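Local coordinates for protein alternansucrase (Leuconostoc mesenteroides, PDB 6HVG) that is a large multidomain protein of glycoside hydrolase family 70, combining a TIM-barrel-type core and a bound calcium ion with repeats of the choline-binding kind, at residues G635-A640 and P1220-Q1225; M813-K818 and S848-A853; A1236-K1241 and A1245-G1250; L1262-T1267 and E1278-L1283. One frame throughout, in Å; residues are numbered along the deposited sequence.

Contact 1 (G635-A640 and P1220-Q1225); sequences GDYFKA and PSLFKQ
Leu1222 bridges from a short, weakly bonded helix, 1220-1224, to Asp636, Tyr637 and Ala640 of helical segment 635-640, and every approach within 4.5 Å is made by its two methyl groups. The local axes of 635-640 and 1220-1224 are nearly antiparallel at 165° and come no closer than 10.5 Å, so the backbones stay well apart and the branched end of the leucine spans the gap.

The packing is apolar in character. Leu1222 CD2 lies 3.8 Å from Asp636 CB and 3.6 Å from Asp636 O, against the backbone of the turn. CD1 reaches Ala640 CB at 4.2 Å, one turn further on, and comes obliquely to Tyr637 CD1 at 4.4 Å. The side chain of Leu1222 leaves its backbone neither toward nor away from helix 629-642; with chi2 at 179° CD1 continues the chain outward toward Tyr637 and Ala640, while CD2 branches off to Asp636.

The polar groups turn to other partners. Asp636 O already accepts from Ala640 N at 2.9 Å in the helix. The Asp636 carboxylate makes a salt bridge with Lys632 through OD2 and a long one from OD1 to Lys639 NZ, 3.8 Å away. Tyr637 OH is hydrogen-bonded to His598 ND1.

Helices 629-642 and 1220-1224 both lie against helix 587-601, where Leu594 is touched by Tyr637 and Phe1223; helix 1212-1218 packs on Phe1223.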
loop_
_atom_site.group_PDB
_atom_site.type_symbol
_atom_site.label_atom_id
_atom_site.label_comp_id
_atom_site.label_asym_id
_atom_site.label_seq_id
_atom_site.Cartn_x
_atom_site.Cartn_y
_atom_site.Cartn_z
ATOM N N GLY A 635 -23.252 18.742 -3.279
ATOM C CA GLY A 635 -24.035 19.124 -4.440
ATOM C C GLY A 635 -25.164 20.076 -4.092
ATOM O O GLY A 635 -25.340 21.134 -4.737
ATOM N N ASP A 636 -25.935 19.693 -3.076
ATOM C CA ASP A 636 -27.093 20.471 -2.638
ATOM C C ASP A 636 -26.723 21.851 -2.094
ATOM O O ASP A 636 -27.489 22.796 -2.256
ATOM C CB ASP A 636 -27.894 19.665 -1.605
ATOM C CG ASP A 636 -28.540 18.428 -2.215
ATOM O OD1 ASP A 636 -28.358 18.203 -3.433
ATOM O OD2 ASP A 636 -29.227 17.682 -1.482
ATOM N N TYR A 637 -25.563 21.945 -1.453
ATOM C CA TYR A 637 -25.021 23.209 -0.955
ATOM C C TYR A 637 -24.768 24.163 -2.114
ATOM O O TYR A 637 -25.219 25.298 -2.106
ATOM C CB TYR A 637 -23.718 22.964 -0.172
ATOM C CG TYR A 637 -23.012 24.226 0.244
ATOM C CD1 TYR A 637 -23.426 24.953 1.370
ATOM C CD2 TYR A 637 -21.954 24.726 -0.501
ATOM C CE1 TYR A 637 -22.791 26.129 1.731
ATOM C CE2 TYR A 637 -21.316 25.900 -0.136
ATOM C CZ TYR A 637 -21.748 26.589 0.974
ATOM O OH TYR A 637 -21.126 27.741 1.333
ATOM N N PHE A 638 -24.075 23.674 -3.131
ATOM C CA PHE A 638 -23.835 24.456 -4.340
ATOM C C PHE A 638 -25.131 24.855 -5.069
ATOM O O PHE A 638 -25.211 25.949 -5.638
ATOM C CB PHE A 638 -22.922 23.701 -5.302
ATOM C CG PHE A 638 -21.458 23.823 -4.976
ATOM C CD1 PHE A 638 -20.937 23.256 -3.832
ATOM C CD2 PHE A 638 -20.595 24.449 -5.850
ATOM C CE1 PHE A 638 -19.596 23.336 -3.543
ATOM C CE2 PHE A 638 -19.247 24.557 -5.550
ATOM C CZ PHE A 638 -18.753 24.006 -4.389
ATOM N N LYS A 639 -26.135 23.983 -5.046
ATOM C CA LYS A 639 -27.429 24.297 -5.636
ATOM C C LYS A 639 -28.079 25.453 -4.884
ATOM O O LYS A 639 -28.535 26.424 -5.502
ATOM C CB LYS A 639 -28.345 23.076 -5.628
ATOM C CG LYS A 639 -28.011 22.030 -6.676
ATOM C CD LYS A 639 -28.706 20.685 -6.414
ATOM C CE LYS A 639 -28.449 19.720 -7.565
ATOM N NZ LYS A 639 -28.688 18.291 -7.255
ATOM N N ALA A 640 -28.108 25.356 -3.559
ATOM C CA ALA A 640 -28.756 26.350 -2.731
ATOM C C ALA A 640 -28.103 27.717 -2.828
ATOM O O ALA A 640 -28.805 28.720 -2.964
ATOM C CB ALA A 640 -28.765 25.882 -1.284
ATOM N N PRO A 1220 -33.138 26.340 5.151
ATOM C CA PRO A 1220 -33.587 25.276 6.064
ATOM C C PRO A 1220 -33.516 23.868 5.464
ATOM O O PRO A 1220 -33.206 22.925 6.168
ATOM C CB PRO A 1220 -35.056 25.646 6.361
ATOM C CG PRO A 1220 -35.161 27.105 6.076
ATOM C CD PRO A 1220 -34.145 27.407 5.003
ATOM N N SER A 1221 -33.816 23.735 4.175
ATOM C CA SER A 1221 -34.000 22.413 3.564
ATOM C C SER A 1221 -32.720 21.567 3.577
ATOM O O SER A 1221 -32.783 20.335 3.705
ATOM C CB SER A 1221 -34.568 22.549 2.152
ATOM O OG SER A 1221 -33.759 23.419 1.391
ATOM N N LEU A 1222 -31.564 22.216 3.496
ATOM C CA LEU A 1222 -30.291 21.498 3.618
ATOM C C LEU A 1222 -30.207 20.667 4.903
ATOM O O LEU A 1222 -29.630 19.577 4.927
ATOM C CB LEU A 1222 -29.116 22.480 3.577
ATOM C CG LEU A 1222 -28.853 23.191 2.253
ATOM C CD1 LEU A 1222 -27.673 24.130 2.411
ATOM C CD2 LEU A 1222 -28.584 22.205 1.131
ATOM N N PHE A 1223 -30.778 21.203 5.973
ATOM C CA PHE A 1223 -30.722 20.575 7.299
ATOM C C PHE A 1223 -31.941 19.702 7.600
ATOM O O PHE A 1223 -31.940 18.965 8.598
ATOM C CB PHE A 1223 -30.532 21.658 8.377
ATOM C CG PHE A 1223 -29.266 22.453 8.198
ATOM C CD1 PHE A 1223 -28.118 22.114 8.882
ATOM C CD2 PHE A 1223 -29.221 23.519 7.322
ATOM C CE1 PHE A 1223 -26.954 22.842 8.701
ATOM C CE2 PHE A 1223 -28.067 24.244 7.138
ATOM C CZ PHE A 1223 -26.932 23.907 7.825
ATOM N N LYS A 1224 -32.957 19.781 6.735
ATOM C CA LYS A 1224 -34.163 18.953 6.847
ATOM C C LYS A 1224 -34.210 17.783 5.867
ATOM O O LYS A 1224 -34.913 16.815 6.114
ATOM C CB LYS A 1224 -35.410 19.823 6.695
ATOM C CG LYS A 1224 -35.653 20.743 7.898
ATOM C CD LYS A 1224 -36.758 21.769 7.640
ATOM C CE LYS A 1224 -38.142 21.137 7.611
ATOM N NZ LYS A 1224 -39.158 22.139 7.198
ATOM N N GLN A 1225 -33.460 17.861 4.776
ATOM C CA GLN A 1225 -33.420 16.789 3.778
ATOM C C GLN A 1225 -32.698 15.545 4.280
ATOM O O GLN A 1225 -31.572 15.645 4.777
ATOM C CB GLN A 1225 -32.699 17.292 2.526
ATOM C CG GLN A 1225 -32.398 16.222 1.484
ATOM C CD GLN A 1225 -33.590 15.894 0.613
ATOM O OE1 GLN A 1225 -34.356 16.787 0.219
ATOM N NE2 GLN A 1225 -33.733 14.619 0.261
#

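Contact 2 (M813-K818 and S848-A853); sequences MLLTNK and SALLKA
Leu815 puts its two methyls onto consecutive leucines of the facing helix, and these three buried side chains make up the contact. CD1 of Leu815 sits 3.6 Å from Leu850 CB and also 4.1 Å from Leu851 CG, while its CD2 meets Leu851 CD2 at 3.9 Å. The forked end therefore straddles two neighbouring positions. Leu815 and Leu850 cross at about a right angle, and the atom met on Leu850 is CB. Leu851 starts out pointing away from segment 813-818 and returns through its branch.

One shell further out, the backbone bond from Thr816 N to Met813 O, 3.2 Å, and a side-chain bond from Thr816 OG1 to Ala812 O hold the turn that presents Leu815. Opposite, the bond from Ala853 N to Ala849 O, 2.8 Å, keeps the leucines on a regular helix. Arg854 NE adds a weak bond to Leu815 O.

The contact joins the chain at the C-terminal side of helix 807-814 to helix 844-857. Pro822, on strand 821-825 of the eight-stranded parallel sheet that forms the family's TIM-type barrel, touches both Leu814 and Leu815, and Met813 and Thr816 pack on strand 910-915 of a neighbouring antiparallel sheet.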
loop_
_atom_site.group_PDB
_atom_site.type_symbol
_atom_site.label_atom_id
_atom_site.label_comp_id
_atom_site.label_asym_id
_atom_site.label_seq_id
_atom_site.Cartn_x
_atom_site.Cartn_y
_atom_site.Cartn_z
ATOM N N MET A 813 -4.022 14.142 -27.898
ATOM C CA MET A 813 -5.343 13.515 -27.866
ATOM C C MET A 813 -6.221 14.090 -26.758
ATOM O O MET A 813 -7.379 14.437 -26.995
ATOM C CB MET A 813 -5.209 12.007 -27.702
ATOM C CG MET A 813 -4.513 11.338 -28.884
ATOM S SD MET A 813 -4.340 9.556 -28.714
ATOM C CE MET A 813 -6.062 9.056 -28.540
ATOM N N LEU A 814 -5.665 14.207 -25.556
ATOM C CA LEU A 814 -6.414 14.737 -24.422
ATOM C C LEU A 814 -7.036 16.077 -24.747
ATOM O O LEU A 814 -8.197 16.329 -24.415
ATOM C CB LEU A 814 -5.513 14.911 -23.198
ATOM C CG LEU A 814 -6.246 15.306 -21.926
ATOM C CD1 LEU A 814 -7.028 14.121 -21.380
ATOM C CD2 LEU A 814 -5.266 15.819 -20.882
ATOM N N LEU A 815 -6.255 16.923 -25.406
ATOM C CA LEU A 815 -6.618 18.325 -25.621
ATOM C C LEU A 815 -7.476 18.586 -26.851
ATOM O O LEU A 815 -7.950 19.698 -27.023
ATOM C CB LEU A 815 -5.355 19.186 -25.686
ATOM C CG LEU A 815 -4.527 19.210 -24.393
ATOM C CD1 LEU A 815 -3.209 19.913 -24.619
ATOM C CD2 LEU A 815 -5.264 19.860 -23.234
ATOM N N THR A 816 -7.679 17.572 -27.695
ATOM C CA THR A 816 -8.577 17.671 -28.864
ATOM C C THR A 816 -9.867 16.847 -28.729
ATOM O O THR A 816 -10.751 16.947 -29.571
ATOM C CB THR A 816 -7.858 17.227 -30.158
ATOM O OG1 THR A 816 -7.329 15.894 -30.014
ATOM C CG2 THR A 816 -6.730 18.171 -30.475
ATOM N N ASN A 817 -9.986 16.026 -27.687
ATOM C CA ASN A 817 -11.197 15.217 -27.494
ATOM C C ASN A 817 -12.440 16.054 -27.182
ATOM O O ASN A 817 -12.428 16.920 -26.286
ATOM C CB ASN A 817 -10.994 14.192 -26.362
ATOM C CG ASN A 817 -10.370 12.876 -26.836
ATOM O OD1 ASN A 817 -10.273 12.607 -28.021
ATOM N ND2 ASN A 817 -9.942 12.046 -25.876
ATOM N N LYS A 818 -13.514 15.747 -27.897
ATOM C CA LYS A 818 -14.826 16.286 -27.602
ATOM C C LYS A 818 -15.431 15.621 -26.344
ATOM O O LYS A 818 -15.087 14.493 -25.980
ATOM C CB LYS A 818 -15.750 16.064 -28.801
ATOM C CG LYS A 818 -17.132 16.693 -28.701
ATOM C CD LYS A 818 -17.916 16.499 -29.990
ATOM C CE LYS A 818 -19.418 16.551 -29.762
ATOM N NZ LYS A 818 -19.882 17.849 -29.207
ATOM N N SER A 848 2.209 23.498 -24.530
ATOM C CA SER A 848 1.808 24.909 -24.547
ATOM C C SER A 848 1.189 25.296 -25.891
ATOM O O SER A 848 0.212 26.049 -25.949
ATOM C CB SER A 848 2.996 25.818 -24.243
ATOM O OG SER A 848 3.505 25.574 -22.932
ATOM N N ALA A 849 1.762 24.767 -26.965
ATOM C CA ALA A 849 1.234 24.968 -28.305
ATOM C C ALA A 849 -0.136 24.342 -28.468
ATOM O O ALA A 849 -1.075 24.983 -28.979
ATOM C CB ALA A 849 2.187 24.396 -29.338
ATOM N N LEU A 850 -0.254 23.092 -28.039
ATOM C CA LEU A 850 -1.533 22.379 -28.076
ATOM C C LEU A 850 -2.613 23.149 -27.326
ATOM O O LEU A 850 -3.760 23.236 -27.774
ATOM C CB LEU A 850 -1.380 20.955 -27.504
ATOM C CG LEU A 850 -0.603 19.980 -28.397
ATOM C CD1 LEU A 850 -0.234 18.731 -27.613
ATOM C CD2 LEU A 850 -1.367 19.600 -29.651
ATOM N N LEU A 851 -2.225 23.710 -26.190
ATOM C CA LEU A 851 -3.163 24.435 -25.331
ATOM C C LEU A 851 -3.667 25.715 -25.970
ATOM O O LEU A 851 -4.859 26.012 -25.879
ATOM C CB LEU A 851 -2.533 24.746 -23.969
ATOM C CG LEU A 851 -2.610 23.582 -22.985
ATOM C CD1 LEU A 851 -1.613 23.761 -21.854
ATOM C CD2 LEU A 851 -4.023 23.427 -22.450
ATOM N N LYS A 852 -2.767 26.452 -26.612
ATOM C CA LYS A 852 -3.127 27.686 -27.343
ATOM C C LYS A 852 -3.901 27.396 -28.623
ATOM O O LYS A 852 -4.833 28.135 -28.990
ATOM C CB LYS A 852 -1.879 28.509 -27.645
ATOM C CG LYS A 852 -1.287 29.139 -26.399
ATOM C CD LYS A 852 -0.065 30.003 -26.667
ATOM C CE LYS A 852 1.200 29.165 -26.694
ATOM N NZ LYS A 852 2.459 29.945 -26.858
ATOM N N ALA A 853 -3.524 26.308 -29.285
ATOM C CA ALA A 853 -4.228 25.832 -30.473
ATOM C C ALA A 853 -5.646 25.396 -30.122
ATOM O O ALA A 853 -6.572 25.524 -30.940
ATOM C CB ALA A 853 -3.469 24.671 -31.098
#

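Contact 3 (A1236-K1241 and A1245-G1250); sequences ASTKIK and AKYMNG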
loop_
_atom_site.group_PDB
_atom_site.type_symbol
_atom_site.label_atom_id
_atom_site.label_comp_id
_atom_site.label_asym_id
_atom_site.label_seq_id
_atom_site.Cartn_x
_atom_site.Cartn_y
_atom_site.Cartn_z
ATOM N N ALA A 1236 -26.918 19.710 12.728
ATOM C CA ALA A 1236 -26.158 20.857 13.219
ATOM C C ALA A 1236 -26.472 21.211 14.684
ATOM O O ALA A 1236 -25.993 22.233 15.191
ATOM C CB ALA A 1236 -26.399 22.068 12.316
ATOM N N SER A 1237 -27.265 20.382 15.367
ATOM C CA SER A 1237 -27.615 20.645 16.771
ATOM C C SER A 1237 -26.401 20.453 17.707
ATOM O O SER A 1237 -26.405 20.914 18.847
ATOM C CB SER A 1237 -28.785 19.763 17.212
ATOM O OG SER A 1237 -28.343 18.455 17.540
ATOM N N THR A 1238 -25.368 19.773 17.211
ATOM C CA THR A 1238 -24.116 19.574 17.937
ATOM C C THR A 1238 -22.947 20.052 17.061
ATOM O O THR A 1238 -22.855 19.700 15.882
ATOM C CB THR A 1238 -23.963 18.082 18.271
ATOM O OG1 THR A 1238 -25.203 17.593 18.814
ATOM C CG2 THR A 1238 -22.853 17.847 19.256
ATOM N N LYS A 1239 -22.064 20.861 17.633
ATOM C CA LYS A 1239 -20.936 21.425 16.893
ATOM C C LYS A 1239 -19.640 20.710 17.283
ATOM O O LYS A 1239 -19.482 20.343 18.438
ATOM C CB LYS A 1239 -20.791 22.926 17.175
ATOM C CG LYS A 1239 -21.644 23.827 16.310
ATOM C CD LYS A 1239 -22.958 24.184 16.961
ATOM C CE LYS A 1239 -23.824 25.015 16.031
ATOM N NZ LYS A 1239 -25.261 24.797 16.338
ATOM N N ILE A 1240 -18.721 20.534 16.326
ATOM C CA ILE A 1240 -17.433 19.880 16.578
ATOM C C ILE A 1240 -16.313 20.917 16.616
ATOM O O ILE A 1240 -15.747 21.254 15.576
ATOM C CB ILE A 1240 -17.110 18.806 15.500
ATOM C CG1 ILE A 1240 -18.233 17.769 15.409
ATOM C CG2 ILE A 1240 -15.797 18.091 15.812
ATOM C CD1 ILE A 1240 -18.076 16.763 14.279
ATOM N N LYS A 1241 -16.008 21.418 17.811
ATOM C CA LYS A 1241 -14.850 22.289 18.041
ATOM C C LYS A 1241 -13.594 21.470 18.375
ATOM O O LYS A 1241 -12.474 21.978 18.306
ATOM C CB LYS A 1241 -15.093 23.240 19.214
ATOM C CG LYS A 1241 -16.238 24.233 19.093
ATOM C CD LYS A 1241 -16.286 24.902 17.741
ATOM C CE LYS A 1241 -17.111 26.180 17.803
ATOM N NZ LYS A 1241 -16.250 27.337 18.130
ATOM N N ALA A 1245 -12.473 10.377 19.591
ATOM C CA ALA A 1245 -12.652 9.044 19.025
ATOM C C ALA A 1245 -14.079 8.759 18.596
ATOM O O ALA A 1245 -14.299 8.031 17.637
ATOM C CB ALA A 1245 -12.201 7.983 20.023
ATOM N N LYS A 1246 -15.058 9.322 19.295
ATOM C CA LYS A 1246 -16.450 9.035 18.975
ATOM C C LYS A 1246 -16.842 9.448 17.554
ATOM O O LYS A 1246 -17.814 8.941 17.008
ATOM C CB LYS A 1246 -17.398 9.641 20.021
ATOM C CG LYS A 1246 -17.388 11.163 20.149
ATOM C CD LYS A 1246 -18.441 11.599 21.153
ATOM C CE LYS A 1246 -18.294 13.053 21.533
ATOM N NZ LYS A 1246 -19.225 13.397 22.641
ATOM N N TYR A 1247 -16.084 10.367 16.957
ATOM C CA TYR A 1247 -16.316 10.791 15.588
ATOM C C TYR A 1247 -15.434 10.068 14.569
ATOM O O TYR A 1247 -15.436 10.407 13.383
ATOM C CB TYR A 1247 -16.127 12.306 15.490
ATOM C CG TYR A 1247 -17.114 13.111 16.316
ATOM C CD1 TYR A 1247 -18.484 12.885 16.212
ATOM C CD2 TYR A 1247 -16.686 14.116 17.174
ATOM C CE1 TYR A 1247 -19.390 13.620 16.952
ATOM C CE2 TYR A 1247 -17.593 14.855 17.924
ATOM C CZ TYR A 1247 -18.948 14.597 17.807
ATOM O OH TYR A 1247 -19.882 15.307 18.532
ATOM N N MET A 1248 -14.747 9.023 15.003
ATOM C CA MET A 1248 -13.801 8.309 14.145
ATOM C C MET A 1248 -14.220 6.862 13.935
ATOM O O MET A 1248 -14.779 6.241 14.823
ATOM C CB MET A 1248 -12.397 8.320 14.777
ATOM C CG MET A 1248 -11.820 9.705 15.035
ATOM S SD MET A 1248 -11.307 10.550 13.545
ATOM C CE MET A 1248 -11.085 12.193 14.172
ATOM N N ASN A 1249 -13.917 6.327 12.758
ATOM C CA ASN A 1249 -14.096 4.918 12.470
ATOM C C ASN A 1249 -12.934 4.095 12.970
ATOM O O ASN A 1249 -13.108 2.943 13.366
ATOM C CB ASN A 1249 -14.229 4.696 10.970
ATOM C CG ASN A 1249 -15.535 5.233 10.411
ATOM O OD1 ASN A 1249 -16.535 5.324 11.115
ATOM N ND2 ASN A 1249 -15.520 5.608 9.136
ATOM N N GLY A 1250 -11.742 4.664 12.957
ATOM C CA GLY A 1250 -10.586 3.920 13.415
ATOM C C GLY A 1250 -9.280 4.613 13.146
ATOM O O GLY A 1250 -9.234 5.842 13.024
#
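Ile1240 lies over one face of the Tyr1247 ring, a CH-pi contact that closes the short connection between segments 1236-1241 and 1245-1250. It lies just ahead of strand 1248-1252, which runs between strands 580-582 and 534-537 in a six-stranded antiparallel sheet. Segment 1245-1250 opens with a 3-10 turn at Ala1245 and Lys1246; the backbone bond from Met1248 N to Ala1245 O, 2.9 Å, ties it to the start of the strand.

Lys1246 contributes its aliphatic chain: CG stands 4.1 Å above the Tyr1247 ring plane, over its centre. Tyr1247 comes next and carries the contact. Its opposite face receives Ile1240 CD1, which lies 4.0 Å from the ring centroid and only 5° off the ring normal, with Ile1240 CG1 3.9 Å from Tyr1247 CE2. The aromatic ring is thus sandwiched between two aliphatic groups. Ile1240 CG1 is anti to the carbonyl carbon (chi1 -56°), and the extended chain beyond it (chi2 174°) sets CD1 above the ring. Val589 of helix 587-601 is touched by both Ile1240 and Tyr1247.

At Met1248 the chain enters the strand, and Asn1249 donates through ND2 to Asp581 OD2, a residue of the calcium site. The calcium ion itself is about 12 Å from the Tyr1247 side chain. Where the phenol ends, Tyr1247 OH meets the Thr1238 CG2 methyl at 4.0 Å.

Contact 4 (L1262-T1267 and E1278-L1283); sequences LKDWAT and EVFLPL
Asp1264 OD2 is gripped twice by Thr1267, and Phe1280 packs against both of these residues. Thr1267 OG1 donates to Asp1264 OD2 at 2.5 Å, and the oxygen receives it on its anti lone pair, the one away from the other carboxylate oxygen. The backbone N of Thr1267 reaches the same OD2 at 2.9 Å with an N-H...O angle of 155°, coming from above the carboxylate plane, 44° out of it. This is an Asx motif. Thr1267 OG1 lies between the backbone N and the carbonyl carbon (chi1 55°), which lets hydroxyl and amide of one residue serve a single oxygen. OD1 of Asp1264 has its own partner in Ser1305 OG.

Phe1280 meets this turn through CE2 and CZ. Asp1264 CB sits at the ring edge, near its plane, 4.0 Å from Phe1280 CE2, and Thr1267 OG1 approaches CZ obliquely at 3.8 Å. The same ring stacks with Tyr1309 and meets the ring of Phe1271.

Both segments are loop, lying between strands 1248-1252 and 1291-1292. Across them the chemistry is van der Waals contact alone: the buried carboxylate is satisfied by its own turn and by Ser1305, and the phenylalanine packs beside a polar group whose bonds are already made.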
loop_
_atom_site.group_PDB
_atom_site.type_symbol
_atom_site.label_atom_id
_atom_site.label_comp_id
_atom_site.label_asym_id
_atom_site.label_seq_id
_atom_site.Cartn_x
_atom_site.Cartn_y
_atom_site.Cartn_z
ATOM N N LEU A 1262 -3.784 -2.388 30.599
ATOM C CA LEU A 1262 -3.503 -3.495 31.512
ATOM C C LEU A 1262 -4.733 -4.202 32.040
ATOM O O LEU A 1262 -5.749 -3.588 32.338
ATOM C CB LEU A 1262 -2.661 -3.011 32.675
ATOM C CG LEU A 1262 -1.291 -2.481 32.262
ATOM C CD1 LEU A 1262 -0.566 -1.820 33.421
ATOM C CD2 LEU A 1262 -0.470 -3.616 31.700
ATOM N N LYS A 1263 -4.583 -5.516 32.168
ATOM C CA LYS A 1263 -5.681 -6.446 32.344
ATOM C C LYS A 1263 -5.244 -7.574 33.262
ATOM O O LYS A 1263 -4.065 -7.905 33.316
ATOM C CB LYS A 1263 -6.026 -6.972 30.957
ATOM C CG LYS A 1263 -7.228 -7.888 30.791
ATOM C CD LYS A 1263 -6.987 -8.803 29.598
ATOM C CE LYS A 1263 -8.209 -9.505 29.040
ATOM N NZ LYS A 1263 -7.778 -10.544 28.060
ATOM N N ASP A 1264 -6.191 -8.123 34.014
ATOM C CA ASP A 1264 -5.958 -9.288 34.838
ATOM C C ASP A 1264 -6.363 -10.518 34.048
ATOM O O ASP A 1264 -7.493 -10.577 33.554
ATOM C CB ASP A 1264 -6.802 -9.197 36.095
ATOM C CG ASP A 1264 -6.848 -10.500 36.847
ATOM O OD1 ASP A 1264 -5.772 -11.001 37.234
ATOM O OD2 ASP A 1264 -7.951 -11.039 37.030
ATOM N N TRP A 1265 -5.456 -11.492 33.909
ATOM C CA TRP A 1265 -5.731 -12.622 33.029
ATOM C C TRP A 1265 -6.828 -13.481 33.570
ATOM O O TRP A 1265 -7.557 -14.122 32.810
ATOM C CB TRP A 1265 -4.498 -13.483 32.777
ATOM C CG TRP A 1265 -3.343 -12.749 32.170
ATOM C CD1 TRP A 1265 -2.095 -12.633 32.690
ATOM C CD2 TRP A 1265 -3.325 -12.047 30.942
ATOM N NE1 TRP A 1265 -1.293 -11.892 31.869
ATOM C CE2 TRP A 1265 -2.028 -11.508 30.788
ATOM C CE3 TRP A 1265 -4.264 -11.829 29.944
ATOM C CZ2 TRP A 1265 -1.649 -10.756 29.676
ATOM C CZ3 TRP A 1265 -3.883 -11.074 28.825
ATOM C CH2 TRP A 1265 -2.581 -10.551 28.708
ATOM N N ALA A 1266 -6.949 -13.513 34.887
ATOM C CA ALA A 1266 -7.827 -14.455 35.569
ATOM C C ALA A 1266 -9.305 -14.157 35.387
ATOM O O ALA A 1266 -10.100 -15.050 35.100
ATOM C CB ALA A 1266 -7.488 -14.458 37.031
ATOM N N THR A 1267 -9.660 -12.887 35.570
ATOM C CA THR A 1267 -11.030 -12.423 35.439
ATOM C C THR A 1267 -11.302 -11.732 34.115
ATOM O O THR A 1267 -12.452 -11.538 33.759
ATOM C CB THR A 1267 -11.322 -11.415 36.528
ATOM O OG1 THR A 1267 -10.348 -10.376 36.475
ATOM C CG2 THR A 1267 -11.249 -12.069 37.880
ATOM N N GLU A 1278 -15.971 2.018 41.674
ATOM C CA GLU A 1278 -15.752 0.941 40.710
ATOM C C GLU A 1278 -14.256 0.776 40.392
ATOM O O GLU A 1278 -13.857 0.572 39.241
ATOM C CB GLU A 1278 -16.578 1.212 39.447
ATOM C CG GLU A 1278 -16.382 2.607 38.865
ATOM C CD GLU A 1278 -17.198 2.841 37.599
ATOM O OE1 GLU A 1278 -18.341 2.327 37.532
ATOM O OE2 GLU A 1278 -16.699 3.543 36.676
ATOM N N VAL A 1279 -13.441 0.850 41.440
ATOM C CA VAL A 1279 -12.004 0.664 41.333
ATOM C C VAL A 1279 -11.692 -0.810 41.137
ATOM O O VAL A 1279 -12.302 -1.659 41.758
ATOM C CB VAL A 1279 -11.272 1.222 42.582
ATOM C CG1 VAL A 1279 -9.854 0.673 42.726
ATOM C CG2 VAL A 1279 -11.211 2.735 42.487
ATOM N N PHE A 1280 -10.744 -1.103 40.262
ATOM C CA PHE A 1280 -10.199 -2.445 40.140
ATOM C C PHE A 1280 -8.694 -2.309 40.003
ATOM O O PHE A 1280 -8.215 -1.730 39.024
ATOM C CB PHE A 1280 -10.792 -3.171 38.940
ATOM C CG PHE A 1280 -10.368 -4.607 38.824
ATOM C CD1 PHE A 1280 -10.819 -5.554 39.732
ATOM C CD2 PHE A 1280 -9.529 -5.027 37.802
ATOM C CE1 PHE A 1280 -10.427 -6.885 39.640
ATOM C CE2 PHE A 1280 -9.140 -6.361 37.694
ATOM C CZ PHE A 1280 -9.598 -7.293 38.613
ATOM N N LEU A 1281 -7.959 -2.807 40.994
ATOM C CA LEU A 1281 -6.500 -2.802 40.963
ATOM C C LEU A 1281 -5.966 -4.152 41.400
ATOM O O LEU A 1281 -6.700 -4.941 41.987
ATOM C CB LEU A 1281 -5.954 -1.741 41.894
ATOM C CG LEU A 1281 -6.075 -0.309 41.423
ATOM C CD1 LEU A 1281 -5.989 0.624 42.631
ATOM C CD2 LEU A 1281 -5.018 0.020 40.381
ATOM N N PRO A 1282 -4.684 -4.431 41.117
ATOM C CA PRO A 1282 -4.080 -5.603 41.703
ATOM C C PRO A 1282 -4.091 -5.451 43.208
ATOM O O PRO A 1282 -3.974 -4.337 43.690
ATOM C CB PRO A 1282 -2.643 -5.570 41.176
ATOM C CG PRO A 1282 -2.668 -4.694 39.983
ATOM C CD PRO A 1282 -3.737 -3.689 40.269
ATOM N N LEU A 1283 -4.238 -6.545 43.943
ATOM C CA LEU A 1283 -4.378 -6.456 45.397
ATOM C C LEU A 1283 -3.109 -5.959 46.091
ATOM O O LEU A 1283 -3.209 -5.366 47.147
ATOM C CB LEU A 1283 -4.834 -7.799 45.976
ATOM C CG LEU A 1283 -6.240 -8.297 45.577
ATOM C CD1 LEU A 1283 -6.406 -9.741 46.001
ATOM C CD2 LEU A 1283 -7.339 -7.469 46.166
#

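Overall arrangement
All four contacts belong to the family 70 part of the chain, yet they are widely spread. Contact 2 is nested in the long loop closed by contact 1, and contacts 3 and 4 follow in series. Contacts 1 and 3 are neighbours: their centres are about 21 Å apart, Phe1223 CE1 touches Ala1236 CB at 3.7 Å, and both pack on helix 587-601, so the chain runs from one into the other on its way to strand 1248-1252. Contact 2 stands beside the parallel sheet, its centre about 37 Å from that of contact 1. Contacts 2 and 4 lie about 70 Å apart, centre to centre, so the family 70 part spreads widely on opposite sides of the chain's centre.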